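Local atomic coordinates of antifreeze protein (Marinomonas primoryensis, PDB entry 3P4G), a protein that binds ice, apparently through clathrate-like waters held on its surface, acting as a hyperactive calcium-dependent antifreeze protein with a right-handed beta-helix fold. Residues D26-S31 and A48-L53; V40-N45 and V59-N64; G63-V68 and L86-D91; N73-D78 and L93-A98; G101-Y106 and G120-Y125. One frame throughout, in Å; residues are numbered along the deposited sequence.

From the N terminus, the chain winds as a right-handed beta-helix, and each contact closes a loop by joining one winding to the next. Interaction 1 ties 26-31 to 48-53, and interaction 2 (40-45 with 59-64) crosses it, because 40-45 lies inside the first loop and 59-64 beyond it. Interaction 3 (63-68 with 86-91) begins where interaction 2 ends, the two sharing Gly63 and Asn64. It is crossed in turn by interaction 4 (73-78 with 93-98). Interaction 5 (101-106 with 120-125) follows in series and meets interaction 4 at a calcium ion. Interactions 2, 3 and 5 include strands of one parallel stack, while strands 50-51, 77-78 and 96-97 of interactions 1 and 4 belong to another.

Interaction 1 (D26-S31 and A48-L53); sequences DHYIGS and ATLNVL. With CA (calcium ion), chain E; CA (calcium ion), chain F.
Tyr28 is the main side chain of this contact, and its polar end meets the backbone of Thr49. The phenol OH donates a hydrogen bond to Thr49 O over 2.7 Å, with the hydroxyl tilted 18° from the carbonyl plane. Tyr28 OH in turn accepts a weak bond from Ser31 N of its own segment. A water accepts from Asn51 N and donates to Ser31 O, bridging the segments a second time.

The ring is packed on both faces and at its edge. CG, anti to the backbone N (chi1 177°), starts the ring off toward 48-53. Leu50 CD1 makes a CH-pi contact over one face, 4.0 Å from the centroid and almost on the normal. Over the centre of the opposite face sits Gly30 N, 3.5 Å above the plane. Thr49 O lies at the ring's edge. Beside the ring, Ala48 CB rests against Ile29 C at 3.5 Å and approaches Tyr28 CE2.

The contact seats the first modelled winding of the right-handed beta-helix on the next, with Tyr28 inside, also touching Phe33, Val42 and Val46.

Metal binding occupies the far end of 48-53. An Asx turn, Asn51 OD1 accepting from Leu53 N at 3.0 Å, spans Val52, and the carbonyls of Val52 and Leu53 each bind a calcium ion. Asp34, Ser36, Asn38, Ala54 and Asp57 complete the Val52 site.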
# COMPACT_ATOMS: atom_id res chain seq x y z
N ASP A 26 26.50 0.76 25.20
CA ASP A 26 25.23 0.80 25.95
C ASP A 26 24.51 2.03 25.40
O ASP A 26 23.73 1.92 24.45
CB ASP A 26 25.44 0.82 27.49
CG ASP A 26 24.08 0.85 28.31
OD1 ASP A 26 22.96 0.77 27.73
OD2 ASP A 26 24.15 0.95 29.56
N HIS A 27 24.79 3.20 25.95
CA HIS A 27 24.25 4.42 25.40
C HIS A 27 25.18 4.87 24.26
O HIS A 27 26.34 5.20 24.48
CB HIS A 27 24.14 5.45 26.54
CG HIS A 27 23.54 6.77 26.17
ND1 HIS A 27 22.71 6.95 25.07
CD2 HIS A 27 23.60 7.98 26.80
CE1 HIS A 27 22.30 8.21 25.04
NE2 HIS A 27 22.83 8.86 26.07
N TYR A 28 24.68 4.82 23.02
CA TYR A 28 25.48 5.26 21.87
C TYR A 28 25.47 6.77 21.71
O TYR A 28 24.43 7.40 21.44
CB TYR A 28 25.01 4.60 20.58
CG TYR A 28 25.75 5.09 19.36
CD1 TYR A 28 26.93 4.46 18.94
CD2 TYR A 28 25.28 6.20 18.62
CE1 TYR A 28 27.63 4.92 17.79
CE2 TYR A 28 25.96 6.67 17.50
CZ TYR A 28 27.14 6.02 17.08
OH TYR A 28 27.83 6.46 15.96
N ILE A 29 26.67 7.35 21.84
CA ILE A 29 26.80 8.80 21.75
C ILE A 29 27.81 9.21 20.67
O ILE A 29 28.31 10.33 20.66
CB ILE A 29 27.11 9.41 23.11
CG1 ILE A 29 28.42 8.83 23.68
CG2 ILE A 29 25.95 9.12 24.09
CD1 ILE A 29 29.01 9.66 24.86
N GLY A 30 28.10 8.32 19.74
CA GLY A 30 28.92 8.69 18.61
C GLY A 30 30.15 7.82 18.54
O GLY A 30 30.79 7.55 19.56
N SER A 31 30.46 7.37 17.33
CA SER A 31 31.64 6.57 17.08
C SER A 31 31.86 6.54 15.57
O SER A 31 30.92 6.79 14.79
CB SER A 31 31.46 5.17 17.60
OG SER A 31 32.71 4.52 17.53
N ALA A 48 23.46 9.82 18.80
CA ALA A 48 24.28 10.59 17.82
C ALA A 48 24.17 9.91 16.47
O ALA A 48 23.63 8.81 16.37
CB ALA A 48 25.76 10.64 18.22
N THR A 49 24.70 10.55 15.45
CA THR A 49 24.67 9.94 14.14
C THR A 49 25.50 8.63 14.17
O THR A 49 26.53 8.53 14.86
CB THR A 49 25.18 10.89 13.03
OG1 THR A 49 26.49 11.32 13.35
CG2 THR A 49 24.25 12.10 12.91
N LEU A 50 25.01 7.65 13.43
CA LEU A 50 25.62 6.33 13.36
C LEU A 50 25.68 6.00 11.87
O LEU A 50 24.66 5.88 11.20
CB LEU A 50 24.77 5.29 14.14
CG LEU A 50 25.46 3.98 14.54
CD1 LEU A 50 24.61 3.25 15.60
CD2 LEU A 50 25.67 3.12 13.29
N ASN A 51 26.88 5.86 11.36
CA ASN A 51 27.08 5.60 9.94
C ASN A 51 28.09 4.46 9.75
O ASN A 51 29.30 4.62 9.96
CB ASN A 51 27.58 6.90 9.28
CG ASN A 51 27.69 6.82 7.72
OD1 ASN A 51 27.62 5.76 7.11
ND2 ASN A 51 27.93 7.97 7.10
N VAL A 52 27.58 3.31 9.32
CA VAL A 52 28.46 2.16 9.19
C VAL A 52 29.14 2.06 7.83
O VAL A 52 29.96 1.15 7.61
CB VAL A 52 27.76 0.84 9.64
CG1 VAL A 52 27.67 0.76 11.20
CG2 VAL A 52 26.36 0.70 9.05
N LEU A 53 28.84 3.01 6.93
CA LEU A 53 29.65 3.25 5.72
C LEU A 53 29.68 2.02 4.81
O LEU A 53 28.71 1.24 4.76
CB LEU A 53 31.10 3.72 6.09
CG LEU A 53 31.18 5.05 6.85
CD1 LEU A 53 32.50 5.23 7.60
CD2 LEU A 53 30.96 6.25 5.90
CA CA E . 31.21 -0.73 7.32
CA CA F . 27.17 -0.57 4.62
O HOH W 1 29.18 7.04 12.83

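Interaction 2 (V40-N45 and V59-N64); sequences VAVTGN and VSIDGN
Val40, Val42, Val59 and Ile61 form the inward side of a parallel strand pair whose axes pass 4.8 Å apart and diverge by only 3°. Val40 CB sits 4.0 Å from Val59 CG2, and Val42 CB repeats the pattern against Ile61 CG1. Between the strands the backbone bonds alternate: Ser60 N donates to Val40 O, Val42 N to Ser60 O, and Asp62 N to Val42 O at 2.8 Å.

Beyond the strands the chains turn together, and a side chain takes over from the backbone. Asn45 OD1 accepts from Asn64 N at 2.8 Å, with the N-H in the amide plane and on a lone pair. With CG beside the backbone N and anti to the carbonyl carbon (chi1 -59°), the amide carbon is placed for that reach. An alanine here would probably leave Asn64 N without this acceptor and the turn less firmly held to its neighbour. Next to it, a weak bond runs from Gly63 N to Gly44 O. A side chain at Gly63 would collide with both Gly44 O and Asn45 OD1, which favours glycine.

On the outward side Asp62 CB comes within 3.3 Å of Thr43 O, and one water donates to both Thr43 O and Asp62 OD2. The hydroxyl of Thr43 is engaged further back, by Asp26. Asn64 in turn accepts through OD1 from Asp91 N. Such stacked asparagines at equivalent turns recall the asparagine ladders of parallel beta-helices.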
# COMPACT_ATOMS: atom_id res chain seq x y z
N VAL A 40 27.59 -3.79 14.91
CA VAL A 40 27.39 -2.79 15.94
C VAL A 40 26.26 -3.25 16.84
O VAL A 40 25.16 -3.51 16.35
CB VAL A 40 27.10 -1.40 15.33
CG1 VAL A 40 26.85 -0.29 16.46
CG2 VAL A 40 28.25 -0.99 14.43
N ALA A 41 26.54 -3.36 18.15
CA ALA A 41 25.53 -3.77 19.11
C ALA A 41 25.35 -2.64 20.10
O ALA A 41 26.31 -2.28 20.80
CB ALA A 41 26.02 -5.05 19.88
N VAL A 42 24.15 -2.08 20.15
CA VAL A 42 23.80 -0.99 21.09
C VAL A 42 22.69 -1.50 22.04
O VAL A 42 21.57 -1.79 21.62
CB VAL A 42 23.33 0.29 20.32
CG1 VAL A 42 22.96 1.42 21.31
CG2 VAL A 42 24.40 0.74 19.30
N THR A 43 23.00 -1.64 23.33
CA THR A 43 21.99 -2.15 24.28
C THR A 43 21.03 -1.03 24.72
O THR A 43 19.93 -1.32 25.21
CB THR A 43 22.60 -2.78 25.55
OG1 THR A 43 23.44 -1.83 26.18
CG2 THR A 43 23.44 -4.00 25.22
N GLY A 44 21.43 0.24 24.56
CA GLY A 44 20.58 1.37 24.91
C GLY A 44 20.13 2.20 23.72
O GLY A 44 19.86 1.66 22.64
N ASN A 45 20.08 3.52 23.87
CA ASN A 45 19.60 4.39 22.79
C ASN A 45 20.75 4.87 21.87
O ASN A 45 21.96 4.87 22.26
CB ASN A 45 18.80 5.55 23.38
CG ASN A 45 17.59 5.08 24.21
OD1 ASN A 45 16.79 4.28 23.75
ND2 ASN A 45 17.46 5.60 25.43
N VAL A 59 23.73 -3.81 12.25
CA VAL A 59 23.52 -2.91 13.39
C VAL A 59 22.28 -3.38 14.18
O VAL A 59 21.22 -3.65 13.59
CB VAL A 59 23.33 -1.44 12.94
CG1 VAL A 59 22.95 -0.60 14.16
CG2 VAL A 59 24.59 -0.86 12.25
N SER A 60 22.41 -3.47 15.51
CA SER A 60 21.33 -3.95 16.36
C SER A 60 21.27 -3.03 17.55
O SER A 60 22.26 -2.83 18.25
CB SER A 60 21.59 -5.39 16.82
OG SER A 60 21.82 -6.25 15.72
N ILE A 61 20.10 -2.47 17.76
CA ILE A 61 19.84 -1.42 18.77
C ILE A 61 18.65 -1.90 19.60
O ILE A 61 17.57 -2.17 19.06
CB ILE A 61 19.51 -0.04 18.04
CG1 ILE A 61 20.72 0.48 17.23
CG2 ILE A 61 18.99 1.06 19.00
CD1 ILE A 61 20.37 1.29 15.99
N ASP A 62 18.83 -2.04 20.92
CA ASP A 62 17.72 -2.51 21.75
C ASP A 62 16.82 -1.34 22.16
O ASP A 62 15.67 -1.56 22.57
CB ASP A 62 18.27 -3.16 23.00
CG ASP A 62 19.04 -4.41 22.70
OD1 ASP A 62 18.73 -5.09 21.69
OD2 ASP A 62 19.91 -4.74 23.52
N GLY A 63 17.36 -0.13 22.11
CA GLY A 63 16.60 1.09 22.45
C GLY A 63 16.02 1.79 21.24
O GLY A 63 15.62 1.13 20.25
N ASN A 64 16.04 3.12 21.28
CA ASN A 64 15.43 3.96 20.24
C ASN A 64 16.50 4.60 19.37
O ASN A 64 17.61 4.89 19.86
CB ASN A 64 14.62 5.10 20.88
CG ASN A 64 13.55 4.59 21.80
OD1 ASN A 64 12.83 3.66 21.45
ND2 ASN A 64 13.42 5.22 22.99
O HOH W 2 24.70 -6.42 15.80
O HOH W 3 19.19 -4.32 26.17

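Interaction 3 (G63-V68 and L86-D91); sequences GNVEDV and LYVAGD
Asn64 and Gly90 bring their CA atoms to 4.6 Å where the loop after strand 58-61 passes the end of strand 85-88, and the two backbones exchange bonds in both directions. Gly90 N gives a weak bond to Gly63 O, while Val65 N donates to Asp91 O over 2.9 Å.

Between these two backbone bonds lies one from the side chain of Asn64. Its OD1 accepts from Asp91 N at 2.8 Å in a nearly straight line, 178° at the hydrogen, with the donor tilted 18° from the amide plane. The methylene of Asp91 lies beside the same oxygen, its CB 3.7 Å away. A side chain on Gly90 would run into both Asn64 OD1 and Gly63 O, and glycine lets the two turns come this close.

Inside the coil, Val65 and Val88 cross at about a right angle, touching through their CG2 methyls at 3.9 Å. In each residue the branch that meets the other lies beside the backbone N, anti to the carbonyl carbon. Val88 CG1 also reaches Gly63 O, at 3.6 Å. Leu77 and Val76 pack on Val65 from the next strand region, and Ile61 on Val88, so the pair belongs to the interior of the beta-helix.

Asp91 stands where Asn64 stood one coil earlier, and its OD1 accepts from Asp110 N. Each such position therefore needs an oxygen that accepts a backbone N-H, a demand an asparagine amide and an aspartate carboxylate both meet.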
# COMPACT_ATOMS: atom_id res chain seq x y z
N GLY A 63 17.36 -0.13 22.11
CA GLY A 63 16.60 1.09 22.45
C GLY A 63 16.02 1.79 21.24
O GLY A 63 15.62 1.13 20.25
N ASN A 64 16.04 3.12 21.28
CA ASN A 64 15.43 3.96 20.24
C ASN A 64 16.50 4.60 19.37
O ASN A 64 17.61 4.89 19.86
CB ASN A 64 14.62 5.10 20.88
CG ASN A 64 13.55 4.59 21.80
OD1 ASN A 64 12.83 3.66 21.45
ND2 ASN A 64 13.42 5.22 22.99
N VAL A 65 16.19 4.84 18.11
CA VAL A 65 16.97 5.79 17.32
C VAL A 65 16.34 7.15 17.59
O VAL A 65 15.18 7.44 17.18
CB VAL A 65 16.93 5.45 15.81
CG1 VAL A 65 17.70 6.52 14.98
CG2 VAL A 65 17.44 4.04 15.60
N GLU A 66 17.11 7.99 18.26
CA GLU A 66 16.57 9.26 18.74
C GLU A 66 16.53 10.36 17.65
O GLU A 66 17.20 10.26 16.62
CB GLU A 66 17.32 9.71 19.98
CG GLU A 66 17.05 8.81 21.20
CD GLU A 66 17.79 9.28 22.43
OE1 GLU A 66 18.58 10.25 22.37
OE2 GLU A 66 17.56 8.66 23.49
N ASP A 67 15.73 11.40 17.92
CA ASP A 67 15.64 12.59 17.08
C ASP A 67 16.90 13.47 17.24
O ASP A 67 16.84 14.57 17.80
CB ASP A 67 14.39 13.39 17.51
CG ASP A 67 14.00 14.48 16.51
OD1 ASP A 67 14.64 14.64 15.45
OD2 ASP A 67 13.02 15.19 16.82
N VAL A 68 18.03 12.95 16.75
CA VAL A 68 19.31 13.66 16.78
C VAL A 68 19.28 14.88 15.85
O VAL A 68 18.85 14.76 14.72
CB VAL A 68 20.45 12.68 16.35
CG1 VAL A 68 21.81 13.37 16.37
CG2 VAL A 68 20.43 11.47 17.31
N LEU A 86 19.69 -4.20 9.63
CA LEU A 86 19.40 -3.35 10.80
C LEU A 86 18.30 -3.92 11.64
O LEU A 86 17.26 -4.37 11.11
CB LEU A 86 19.08 -1.91 10.34
CG LEU A 86 18.50 -0.98 11.42
CD1 LEU A 86 19.56 -0.78 12.54
CD2 LEU A 86 18.14 0.37 10.76
N TYR A 87 18.53 -3.95 12.97
CA TYR A 87 17.48 -4.34 13.89
C TYR A 87 17.36 -3.19 14.89
O TYR A 87 18.36 -2.73 15.41
CB TYR A 87 17.87 -5.61 14.61
CG TYR A 87 16.90 -5.96 15.74
CD1 TYR A 87 15.68 -6.56 15.47
CD2 TYR A 87 17.24 -5.69 17.07
CE1 TYR A 87 14.79 -6.86 16.52
CE2 TYR A 87 16.37 -6.01 18.11
CZ TYR A 87 15.17 -6.60 17.83
OH TYR A 87 14.29 -6.90 18.85
N VAL A 88 16.15 -2.68 15.09
CA VAL A 88 15.84 -1.73 16.18
C VAL A 88 14.66 -2.27 17.03
O VAL A 88 13.56 -2.47 16.47
CB VAL A 88 15.46 -0.34 15.60
CG1 VAL A 88 15.06 0.57 16.76
CG2 VAL A 88 16.61 0.27 14.80
N ALA A 89 14.84 -2.51 18.34
CA ALA A 89 13.76 -3.03 19.18
C ALA A 89 12.78 -1.94 19.63
O ALA A 89 11.64 -2.25 19.95
CB ALA A 89 14.35 -3.72 20.41
N GLY A 90 13.25 -0.69 19.69
CA GLY A 90 12.44 0.45 20.12
C GLY A 90 11.83 1.19 18.96
O GLY A 90 11.50 0.59 17.92
N ASP A 91 11.73 2.51 19.14
CA ASP A 91 11.09 3.39 18.15
C ASP A 91 12.19 4.09 17.35
O ASP A 91 13.34 4.18 17.77
CB ASP A 91 10.25 4.47 18.86
CG ASP A 91 9.08 3.87 19.65
OD1 ASP A 91 8.57 2.80 19.27
OD2 ASP A 91 8.64 4.49 20.65

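Interaction 4 (N73-D78 and L93-A98); sequences NVAVLD and LGKIDA. With CA (calcium ion), chain G.
Val76 and Leu77 press on Lys95 in the close part of this contact. Lys95 O is gripped by two N-H groups: a straight bond from Leu77 N at 3.1 Å and a weak one from Val76 N. Asp97 N donates to Leu77 O, pairing strands 77-78 and 96-97 of successive coils. Inside, Val76 CG2 meets Gly94 CA at 3.7 Å, where a side chain on the glycine would clash, and Leu77 CB lies near Ile96 CG1. The extended aliphatic chain of Lys95, its CG anti to the backbone N (chi1 175°), runs past Ala75 CA, Val74 O and Asn73 O, and Ala75 CB touches Asp97 CB at 3.7 Å.

The outer side is looser and watery. Lys95 NZ donates to Asn73 O at 2.9 Å from 40° out of the carbonyl plane, and weakly to a water. Asp78 and Asp97 lie side by side, with Asp78 OD1 3.9 Å from Asp97 OD2. Two waters donate to both, one bond being weak. Asp78 OD1 accepts from Gly80 N as well, and Asp97 keeps OD1 for Gly99 N while OD2 takes the waters.

Just past this pair, Ala98 O binds a calcium ion. The bridging waters and backbone N-H groups would probably ease the repulsion between the carboxylates.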
# COMPACT_ATOMS: atom_id res chain seq x y z
N ASN A 73 16.71 16.56 5.99
CA ASN A 73 16.84 15.35 5.15
C ASN A 73 18.10 14.55 5.35
O ASN A 73 18.36 13.59 4.57
CB ASN A 73 16.57 15.60 3.66
CG ASN A 73 15.29 16.34 3.43
OD1 ASN A 73 14.25 15.89 3.86
ND2 ASN A 73 15.37 17.55 2.84
N VAL A 74 18.86 14.90 6.38
CA VAL A 74 20.07 14.14 6.73
C VAL A 74 19.72 12.90 7.57
O VAL A 74 18.85 12.98 8.43
CB VAL A 74 21.13 15.00 7.44
CG1 VAL A 74 22.31 14.15 7.92
CG2 VAL A 74 21.62 16.10 6.48
N ALA A 75 20.38 11.77 7.32
CA ALA A 75 20.06 10.55 8.08
C ALA A 75 20.74 10.62 9.44
O ALA A 75 21.89 11.05 9.53
CB ALA A 75 20.59 9.28 7.30
N VAL A 76 20.05 10.19 10.49
CA VAL A 76 20.67 9.94 11.78
C VAL A 76 21.44 8.61 11.73
O VAL A 76 22.62 8.53 12.17
CB VAL A 76 19.62 9.94 12.90
CG1 VAL A 76 20.24 9.54 14.23
CG2 VAL A 76 18.97 11.38 12.98
N LEU A 77 20.81 7.60 11.15
CA LEU A 77 21.41 6.28 11.06
C LEU A 77 21.55 5.96 9.57
O LEU A 77 20.55 5.94 8.86
CB LEU A 77 20.50 5.29 11.79
CG LEU A 77 20.77 3.81 11.69
CD1 LEU A 77 22.19 3.39 11.76
CD2 LEU A 77 19.99 3.16 12.86
N ASP A 78 22.79 5.75 9.12
CA ASP A 78 23.08 5.48 7.70
C ASP A 78 23.80 4.13 7.59
O ASP A 78 24.88 3.94 8.20
CB ASP A 78 23.88 6.68 7.14
CG ASP A 78 24.21 6.57 5.67
OD1 ASP A 78 23.84 5.61 4.98
OD2 ASP A 78 24.90 7.50 5.18
N LEU A 93 12.92 7.69 15.77
CA LEU A 93 12.55 9.12 15.80
C LEU A 93 13.55 10.01 15.04
O LEU A 93 13.38 11.24 15.00
CB LEU A 93 12.42 9.64 17.23
CG LEU A 93 11.47 8.85 18.12
CD1 LEU A 93 12.19 7.75 18.87
CD2 LEU A 93 10.88 9.89 19.15
N GLY A 94 14.58 9.38 14.48
CA GLY A 94 15.56 10.05 13.61
C GLY A 94 15.69 9.25 12.31
O GLY A 94 15.49 8.01 12.30
N LYS A 95 15.99 9.97 11.22
CA LYS A 95 15.91 9.38 9.89
C LYS A 95 16.86 8.19 9.69
O LYS A 95 18.00 8.24 10.08
CB LYS A 95 16.22 10.44 8.81
CG LYS A 95 16.27 9.85 7.37
CD LYS A 95 16.45 10.97 6.32
CE LYS A 95 16.51 10.32 4.95
NZ LYS A 95 16.58 11.37 3.90
N ILE A 96 16.36 7.15 9.04
CA ILE A 96 17.20 5.99 8.64
C ILE A 96 17.38 6.03 7.13
O ILE A 96 16.42 6.23 6.36
CB ILE A 96 16.55 4.65 9.03
CG1 ILE A 96 16.52 4.50 10.58
CG2 ILE A 96 17.32 3.42 8.40
CD1 ILE A 96 15.65 3.30 11.01
N ASP A 97 18.62 5.84 6.69
CA ASP A 97 18.87 5.63 5.26
C ASP A 97 19.64 4.30 5.17
O ASP A 97 20.72 4.15 5.77
CB ASP A 97 19.74 6.77 4.76
CG ASP A 97 20.19 6.59 3.29
OD1 ASP A 97 19.65 5.72 2.55
OD2 ASP A 97 21.09 7.40 2.89
N ALA A 98 19.05 3.35 4.47
CA ALA A 98 19.71 2.05 4.25
C ALA A 98 20.71 2.12 3.08
O ALA A 98 21.56 1.23 2.93
CB ALA A 98 18.66 0.93 4.03
CA CA G . 23.04 -0.41 2.12
O HOH W 4 13.89 13.15 4.73
O HOH W 5 23.75 6.03 2.26
O HOH W 6 22.81 9.07 4.07

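Interaction 5 (G101-Y106 and G120-Y125); sequences GNDEIY and GNDEVY. With CA (calcium ion), chain H; CA (calcium ion), chain I; CA (calcium ion), chain G.
Asp103 and Asp122 share one calcium ion through metal bonds. Asp103 OD2, Asp122 OD1 and Gly101 O all bind it, Asp122 OD1 at 2.3 Å. A side chain at Gly120 would strike Gly101 O, which helps explain the glycine there. Each carboxylate spends its other oxygen on a further ion: Asp103 OD1 on the preceding calcium, Asp122 OD2 on the following one, which Gly120 O also binds.

Hydrogen bonds add to this. Asp122 OD1, besides its metal, accepts from Asp103 N on its anti side at 2.9 Å. Asn102 OD1 takes Asn121 N at 2.8 Å and, weakly, Asn121 ND2, while Asn121 OD1 is used by Asn140. Backbone bonds from Glu123 N to Asp103 O, Ile105 N to Glu123 O and Tyr125 N to Ile105 O join the parallel strands.

The aromatic part is an offset stack of Tyr106 on Tyr125, with centroids 4.1 Å apart and planes at 1°. Tyr106 CE1 lies 3.4 Å from Tyr125 CD2. With CG anti to the backbone N in both (chi1 -169° and 175°), the two rings set off the same way from paired strand positions and lie side by side. An alanine at Tyr106 would probably leave this face of Tyr125 without its stacking partner and the Tyr125 ring freer to turn.

Repeated Gly-Asn-Asp turns with calcium ions strung between successive coils recall RTX-like parallel beta-rolls.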
# COMPACT_ATOMS: atom_id res chain seq x y z
N GLY A 101 22.35 -0.94 -2.17
CA GLY A 101 22.48 -2.33 -1.72
C GLY A 101 21.11 -2.92 -1.38
O GLY A 101 20.13 -2.20 -1.20
N ASN A 102 21.09 -4.23 -1.22
CA ASN A 102 19.87 -5.00 -0.88
C ASN A 102 19.82 -5.11 0.63
O ASN A 102 20.49 -5.96 1.23
CB ASN A 102 19.92 -6.38 -1.47
CG ASN A 102 20.09 -6.37 -2.98
OD1 ASN A 102 19.45 -5.58 -3.68
ND2 ASN A 102 20.92 -7.27 -3.49
N ASP A 103 19.12 -4.16 1.23
CA ASP A 103 19.15 -3.95 2.70
C ASP A 103 17.93 -4.57 3.42
O ASP A 103 16.80 -4.63 2.85
CB ASP A 103 19.17 -2.45 2.98
CG ASP A 103 20.39 -1.78 2.41
OD1 ASP A 103 21.53 -2.07 2.84
OD2 ASP A 103 20.26 -0.94 1.48
N GLU A 104 18.14 -4.96 4.68
CA GLU A 104 17.13 -5.65 5.47
C GLU A 104 16.97 -4.83 6.74
O GLU A 104 17.95 -4.64 7.46
CB GLU A 104 17.58 -7.08 5.74
CG GLU A 104 16.60 -7.83 6.59
CD GLU A 104 16.75 -9.35 6.53
OE1 GLU A 104 17.49 -9.93 5.71
OE2 GLU A 104 16.05 -10.00 7.33
N ILE A 105 15.78 -4.28 6.95
CA ILE A 105 15.49 -3.42 8.15
C ILE A 105 14.35 -4.06 8.96
O ILE A 105 13.31 -4.47 8.40
CB ILE A 105 15.07 -2.03 7.73
CG1 ILE A 105 16.23 -1.27 7.07
CG2 ILE A 105 14.61 -1.22 8.96
CD1 ILE A 105 15.79 0.10 6.50
N TYR A 106 14.53 -4.17 10.28
CA TYR A 106 13.51 -4.65 11.14
C TYR A 106 13.44 -3.73 12.34
O TYR A 106 14.35 -3.74 13.15
CB TYR A 106 13.87 -6.06 11.64
CG TYR A 106 12.74 -6.79 12.35
CD1 TYR A 106 11.97 -7.73 11.69
CD2 TYR A 106 12.43 -6.52 13.70
CE1 TYR A 106 10.95 -8.42 12.35
CE2 TYR A 106 11.38 -7.19 14.35
CZ TYR A 106 10.66 -8.13 13.67
OH TYR A 106 9.61 -8.80 14.31
N GLY A 120 18.34 -0.83 -4.64
CA GLY A 120 18.45 -2.21 -4.18
C GLY A 120 17.09 -2.79 -3.81
O GLY A 120 16.09 -2.05 -3.61
N ASN A 121 17.09 -4.11 -3.66
CA ASN A 121 15.87 -4.89 -3.36
C ASN A 121 15.83 -5.02 -1.83
O ASN A 121 16.49 -5.88 -1.24
CB ASN A 121 15.94 -6.26 -4.02
CG ASN A 121 16.11 -6.14 -5.53
OD1 ASN A 121 15.19 -5.73 -6.24
ND2 ASN A 121 17.30 -6.46 -6.00
N ASP A 122 15.10 -4.10 -1.23
CA ASP A 122 15.15 -3.95 0.24
C ASP A 122 13.97 -4.63 0.92
O ASP A 122 12.88 -4.66 0.37
CB ASP A 122 15.14 -2.50 0.63
CG ASP A 122 16.29 -1.71 -0.05
OD1 ASP A 122 17.49 -1.96 0.25
OD2 ASP A 122 16.03 -0.86 -0.91
N GLU A 123 14.18 -5.00 2.18
CA GLU A 123 13.14 -5.67 2.98
C GLU A 123 12.97 -4.82 4.24
O GLU A 123 13.96 -4.64 4.99
CB GLU A 123 13.60 -7.09 3.32
CG GLU A 123 12.56 -7.92 4.02
CD GLU A 123 12.79 -9.46 3.96
OE1 GLU A 123 13.51 -10.08 3.07
OE2 GLU A 123 12.18 -10.09 4.85
N VAL A 124 11.79 -4.21 4.42
CA VAL A 124 11.56 -3.29 5.57
C VAL A 124 10.39 -3.83 6.38
O VAL A 124 9.30 -4.06 5.81
CB VAL A 124 11.26 -1.84 5.11
CG1 VAL A 124 11.06 -0.85 6.31
CG2 VAL A 124 12.39 -1.31 4.25
N TYR A 125 10.60 -4.04 7.69
CA TYR A 125 9.54 -4.45 8.59
C TYR A 125 9.52 -3.38 9.70
O TYR A 125 10.59 -3.05 10.29
CB TYR A 125 9.88 -5.80 9.22
CG TYR A 125 8.93 -6.29 10.28
CD1 TYR A 125 8.00 -7.29 9.99
CD2 TYR A 125 8.95 -5.77 11.60
CE1 TYR A 125 7.11 -7.74 10.94
CE2 TYR A 125 8.07 -6.22 12.55
CZ TYR A 125 7.13 -7.20 12.21
OH TYR A 125 6.27 -7.70 13.16
CA CA H . 18.98 -0.28 -0.39
CA CA I . 14.81 -0.25 -2.83
CA CA G . 23.04 -0.41 2.12
O HOH W 7 13.58 -11.16 6.53